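Dhd127_b (PDB 6DLM) forms one chain of a computationally designed coiled-coil heterodimer, pairing as a helical hairpin with its partner chain Dhd127_a. Local coordinates at residues Leu25-Ile35 against Arg45-Ile56. Numbering follows the deposited sequence.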
loop_
_atom_site.group_PDB
_atom_site.type_symbol
_atom_site.label_atom_id
_atom_site.label_comp_id
_atom_site.label_asym_id
_atom_site.label_seq_id
_atom_site.Cartn_x
_atom_site.Cartn_y
_atom_site.Cartn_z
ATOM N N LEU B 25 1.413 -0.034 6.963
ATOM C CA LEU B 25 2.259 0.943 6.295
ATOM C C LEU B 25 1.535 2.289 6.136
ATOM O O LEU B 25 2.121 3.330 6.370
ATOM C CB LEU B 25 2.717 0.438 4.933
ATOM C CG LEU B 25 3.498 1.471 4.132
ATOM C CD1 LEU B 25 4.652 1.998 4.954
ATOM C CD2 LEU B 25 3.986 0.887 2.820
ATOM N N LEU B 26 0.270 2.255 5.746
ATOM C CA LEU B 26 -0.486 3.489 5.608
ATOM C C LEU B 26 -0.599 4.213 6.963
ATOM O O LEU B 26 -0.459 5.412 7.014
ATOM C CB LEU B 26 -1.870 3.224 5.015
ATOM C CG LEU B 26 -1.836 2.828 3.534
ATOM C CD1 LEU B 26 -3.206 2.429 3.011
ATOM C CD2 LEU B 26 -1.282 3.974 2.714
ATOM N N GLU B 27 -0.843 3.481 8.040
ATOM C CA GLU B 27 -0.915 4.108 9.360
ATOM C C GLU B 27 0.426 4.755 9.755
ATOM O O GLU B 27 0.445 5.838 10.319
ATOM C CB GLU B 27 -1.351 3.105 10.425
ATOM C CG GLU B 27 -1.728 3.756 11.743
ATOM C CD GLU B 27 -2.406 2.800 12.709
ATOM O OE1 GLU B 27 -1.712 1.956 13.305
ATOM O OE2 GLU B 27 -3.634 2.910 12.886
ATOM N N THR B 28 1.522 4.076 9.461
ATOM C CA THR B 28 2.837 4.625 9.725
ATOM C C THR B 28 3.049 5.911 8.904
ATOM O O THR B 28 3.510 6.901 9.423
ATOM C CB THR B 28 3.911 3.609 9.325
ATOM O OG1 THR B 28 3.709 2.398 10.054
ATOM C CG2 THR B 28 5.275 4.155 9.594
ATOM N N GLN B 29 2.693 5.866 7.635
ATOM C CA GLN B 29 2.776 7.038 6.774
ATOM C C GLN B 29 1.832 8.177 7.217
ATOM O O GLN B 29 2.175 9.344 7.091
ATOM C CB GLN B 29 2.560 6.635 5.322
ATOM C CG GLN B 29 3.760 5.890 4.775
ATOM C CD GLN B 29 4.911 6.828 4.447
ATOM O OE1 GLN B 29 4.711 7.861 3.840
ATOM N NE2 GLN B 29 6.116 6.458 4.845
ATOM N N LYS B 30 0.627 7.852 7.670
ATOM C CA LYS B 30 -0.265 8.878 8.178
ATOM C C LYS B 30 0.338 9.577 9.420
ATOM O O LYS B 30 0.235 10.784 9.536
ATOM C CB LYS B 30 -1.631 8.288 8.500
ATOM C CG LYS B 30 -2.671 9.337 8.846
ATOM C CD LYS B 30 -2.782 10.404 7.771
ATOM C CE LYS B 30 -3.348 9.834 6.479
ATOM N NZ LYS B 30 -3.808 10.873 5.516
ATOM N N GLU B 31 0.940 8.828 10.332
ATOM C CA GLU B 31 1.557 9.488 11.482
ATOM C C GLU B 31 2.663 10.436 10.989
ATOM O O GLU B 31 2.742 11.568 11.434
ATOM C CB GLU B 31 2.145 8.487 12.477
ATOM C CG GLU B 31 2.882 9.146 13.639
ATOM C CD GLU B 31 3.564 8.161 14.578
ATOM O OE1 GLU B 31 3.261 6.970 14.509
ATOM O OE2 GLU B 31 4.386 8.581 15.404
ATOM N N LEU B 32 3.449 9.975 10.033
ATOM C CA LEU B 32 4.520 10.793 9.494
ATOM C C LEU B 32 3.965 12.078 8.872
ATOM O O LEU B 32 4.455 13.154 9.152
ATOM C CB LEU B 32 5.276 9.972 8.450
ATOM C CG LEU B 32 6.378 10.619 7.627
ATOM C CD1 LEU B 32 7.446 11.203 8.521
ATOM C CD2 LEU B 32 6.993 9.618 6.665
ATOM N N LEU B 33 2.928 11.962 8.065
ATOM C CA LEU B 33 2.317 13.138 7.458
ATOM C C LEU B 33 1.695 14.094 8.492
ATOM O O LEU B 33 1.846 15.298 8.387
ATOM C CB LEU B 33 1.263 12.715 6.454
ATOM C CG LEU B 33 0.440 13.842 5.849
ATOM C CD1 LEU B 33 1.323 14.853 5.133
ATOM C CD2 LEU B 33 -0.588 13.255 4.905
ATOM N N GLU B 34 0.993 13.552 9.475
ATOM C CA GLU B 34 0.408 14.396 10.516
ATOM C C GLU B 34 1.488 15.143 11.320
ATOM O O GLU B 34 1.322 16.301 11.651
ATOM C CB GLU B 34 -0.525 13.583 11.408
ATOM C CG GLU B 34 -1.781 13.181 10.659
ATOM C CD GLU B 34 -2.906 12.677 11.545
ATOM O OE1 GLU B 34 -2.634 11.999 12.537
ATOM O OE2 GLU B 34 -4.069 12.953 11.223
ATOM N N ILE B 35 2.576 14.466 11.636
ATOM C CA ILE B 35 3.678 15.118 12.320
ATOM C C ILE B 35 4.322 16.220 11.460
ATOM O O ILE B 35 4.584 17.299 11.949
ATOM C CB ILE B 35 4.760 14.097 12.702
ATOM C CG1 ILE B 35 4.224 13.140 13.760
ATOM C CG2 ILE B 35 6.008 14.798 13.194
ATOM C CD1 ILE B 35 5.178 12.013 14.086
ATOM N N ARG B 45 11.617 11.008 15.409
ATOM C CA ARG B 45 10.465 10.145 15.173
ATOM C C ARG B 45 10.142 9.997 13.682
ATOM O O ARG B 45 9.973 8.896 13.198
ATOM C CB ARG B 45 9.245 10.682 15.910
ATOM C CG ARG B 45 7.978 9.889 15.677
ATOM C CD ARG B 45 8.117 8.441 16.106
ATOM N NE ARG B 45 6.833 7.764 16.063
ATOM C CZ ARG B 45 6.623 6.510 16.430
ATOM N NH1 ARG B 45 7.625 5.770 16.869
ATOM N NH2 ARG B 45 5.405 5.997 16.348
ATOM N N VAL B 46 10.121 11.096 12.940
ATOM C CA VAL B 46 9.841 10.984 11.515
ATOM C C VAL B 46 10.909 10.143 10.798
ATOM O O VAL B 46 10.565 9.370 9.926
ATOM C CB VAL B 46 9.665 12.347 10.815
ATOM C CG1 VAL B 46 8.346 12.989 11.217
ATOM C CG2 VAL B 46 10.838 13.259 11.088
ATOM N N ARG B 47 12.190 10.295 11.140
ATOM C CA ARG B 47 13.226 9.492 10.517
ATOM C C ARG B 47 12.999 8.014 10.834
ATOM O O ARG B 47 13.219 7.168 9.990
ATOM C CB ARG B 47 14.613 9.927 10.988
ATOM C CG ARG B 47 15.128 11.185 10.319
ATOM C CD ARG B 47 15.430 10.960 8.844
ATOM N NE ARG B 47 16.060 12.132 8.248
ATOM C CZ ARG B 47 16.280 12.299 6.950
ATOM N NH1 ARG B 47 15.931 11.369 6.083
ATOM N NH2 ARG B 47 16.868 13.406 6.525
ATOM N N GLU B 48 12.597 7.712 12.066
ATOM C CA GLU B 48 12.300 6.331 12.435
ATOM C C GLU B 48 11.088 5.785 11.647
ATOM O O GLU B 48 11.097 4.633 11.249
ATOM C CB GLU B 48 12.080 6.194 13.937
ATOM C CG GLU B 48 11.569 4.837 14.380
ATOM C CD GLU B 48 12.525 3.692 14.097
ATOM O OE1 GLU B 48 12.116 2.531 14.271
ATOM O OE2 GLU B 48 13.675 3.952 13.707
ATOM N N LEU B 49 10.063 6.606 11.450
ATOM C CA LEU B 49 8.898 6.188 10.658
ATOM C C LEU B 49 9.298 5.881 9.209
ATOM O O LEU B 49 8.780 4.955 8.612
ATOM C CB LEU B 49 7.794 7.239 10.686
ATOM C CG LEU B 49 7.156 7.450 12.053
ATOM C CD1 LEU B 49 6.310 8.709 12.068
ATOM C CD2 LEU B 49 6.348 6.230 12.458
ATOM N N VAL B 50 10.189 6.685 8.659
ATOM C CA VAL B 50 10.682 6.423 7.322
ATOM C C VAL B 50 11.432 5.086 7.288
ATOM O O VAL B 50 11.193 4.285 6.411
ATOM C CB VAL B 50 11.634 7.531 6.847
ATOM C CG1 VAL B 50 12.397 7.078 5.612
ATOM C CG2 VAL B 50 10.867 8.809 6.575
ATOM N N ARG B 51 12.293 4.842 8.266
ATOM C CA ARG B 51 13.038 3.588 8.304
ATOM C C ARG B 51 12.089 2.389 8.406
ATOM O O ARG B 51 12.237 1.425 7.677
ATOM C CB ARG B 51 13.990 3.577 9.503
ATOM C CG ARG B 51 14.985 2.433 9.508
ATOM C CD ARG B 51 15.641 2.266 10.868
ATOM N NE ARG B 51 14.689 1.793 11.864
ATOM C CZ ARG B 51 14.233 0.550 11.918
ATOM N NH1 ARG B 51 14.656 -0.347 11.045
ATOM N NH2 ARG B 51 13.358 0.195 12.844
ATOM N N ARG B 52 11.116 2.455 9.299
ATOM C CA ARG B 52 10.136 1.385 9.399
ATOM C C ARG B 52 9.321 1.247 8.100
ATOM O O ARG B 52 9.051 0.142 7.659
ATOM C CB ARG B 52 9.186 1.620 10.567
ATOM C CG ARG B 52 9.867 1.759 11.911
ATOM C CD ARG B 52 8.843 1.905 13.029
ATOM N NE ARG B 52 9.483 2.098 14.322
ATOM C CZ ARG B 52 8.833 2.262 15.464
ATOM N NH1 ARG B 52 7.517 2.262 15.483
ATOM N NH2 ARG B 52 9.511 2.430 16.585
ATOM N N SER B 53 8.964 2.362 7.486
ATOM C CA SER B 53 8.206 2.287 6.250
ATOM C C SER B 53 8.992 1.521 5.177
ATOM O O SER B 53 8.423 0.700 4.484
ATOM C CB SER B 53 7.857 3.676 5.742
ATOM O OG SER B 53 6.939 4.308 6.596
ATOM N N LYS B 54 10.287 1.770 5.079
ATOM C CA LYS B 54 11.089 1.052 4.112
ATOM C C LYS B 54 11.072 -0.462 4.401
ATOM O O LYS B 54 10.962 -1.249 3.476
ATOM C CB LYS B 54 12.523 1.569 4.114
ATOM C CG LYS B 54 12.701 2.952 3.514
ATOM C CD LYS B 54 14.163 3.365 3.560
ATOM C CE LYS B 54 14.398 4.772 3.046
ATOM N NZ LYS B 54 15.635 5.362 3.634
ATOM N N GLU B 55 11.188 -0.859 5.664
ATOM C CA GLU B 55 11.149 -2.280 6.004
ATOM C C GLU B 55 9.814 -2.919 5.645
ATOM O O GLU B 55 9.771 -3.986 5.059
ATOM C CB GLU B 55 11.298 -2.484 7.513
ATOM C CG GLU B 55 12.676 -2.286 8.100
ATOM C CD GLU B 55 12.695 -2.604 9.588
ATOM O OE1 GLU B 55 11.658 -2.404 10.260
ATOM O OE2 GLU B 55 13.741 -3.061 10.087
ATOM N N ILE B 56 8.731 -2.272 6.039
ATOM C CA ILE B 56 7.414 -2.798 5.732
ATOM C C ILE B 56 7.169 -2.859 4.216
ATOM O O ILE B 56 6.710 -3.869 3.718
ATOM C CB ILE B 56 6.315 -1.969 6.406
ATOM C CG1 ILE B 56 6.556 -1.907 7.912
ATOM C CG2 ILE B 56 4.955 -2.566 6.111
ATOM C CD1 ILE B 56 5.552 -1.054 8.648
#
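Residues L25-I35 and R45-I56 pack as antiparallel helices, their axes 157° apart and 9.6 Å from each other at closest approach, the CA atoms of L32 and V46, and of L25 and S53, being nearest neighbours across the interface. L49 supplies the knob of a knobs-into-holes contact, as expected of a designed coiled coil: its side chain enters the hole formed by T28, E31, L32 and I35, CD2 lying 3.7 Å from T28 CG2. Toward the hairpin turn, L32 crosses V46 at about a right angle, and the 3.4 Å between L32 CD1 and V46 CG1 is short for two methyl carbons. Q29, bent at chi2 (-77°), brings NE2 to 2.9 Å from the buried S53 OG, which lies in its amide plane and donates to L49 O at 2.8 Å. On one flank R45 grips the E31 carboxylate side-on, NE reaching OE2 at 2.7 Å and NH2 reaching OE1 at 3.0 Å; NH2 also bonds OE2, which therefore takes two donors. The carboxylate and guanidinium planes are 36° apart, and L49 CD2 lies over one guanidinium face, offset toward its rim. I56 CG2 meets L25 CB. The contact joins helices 7-37 and 44-75 near their connecting turn, where S29 and E30 of the Dhd127_a chain pack on L32 and V50.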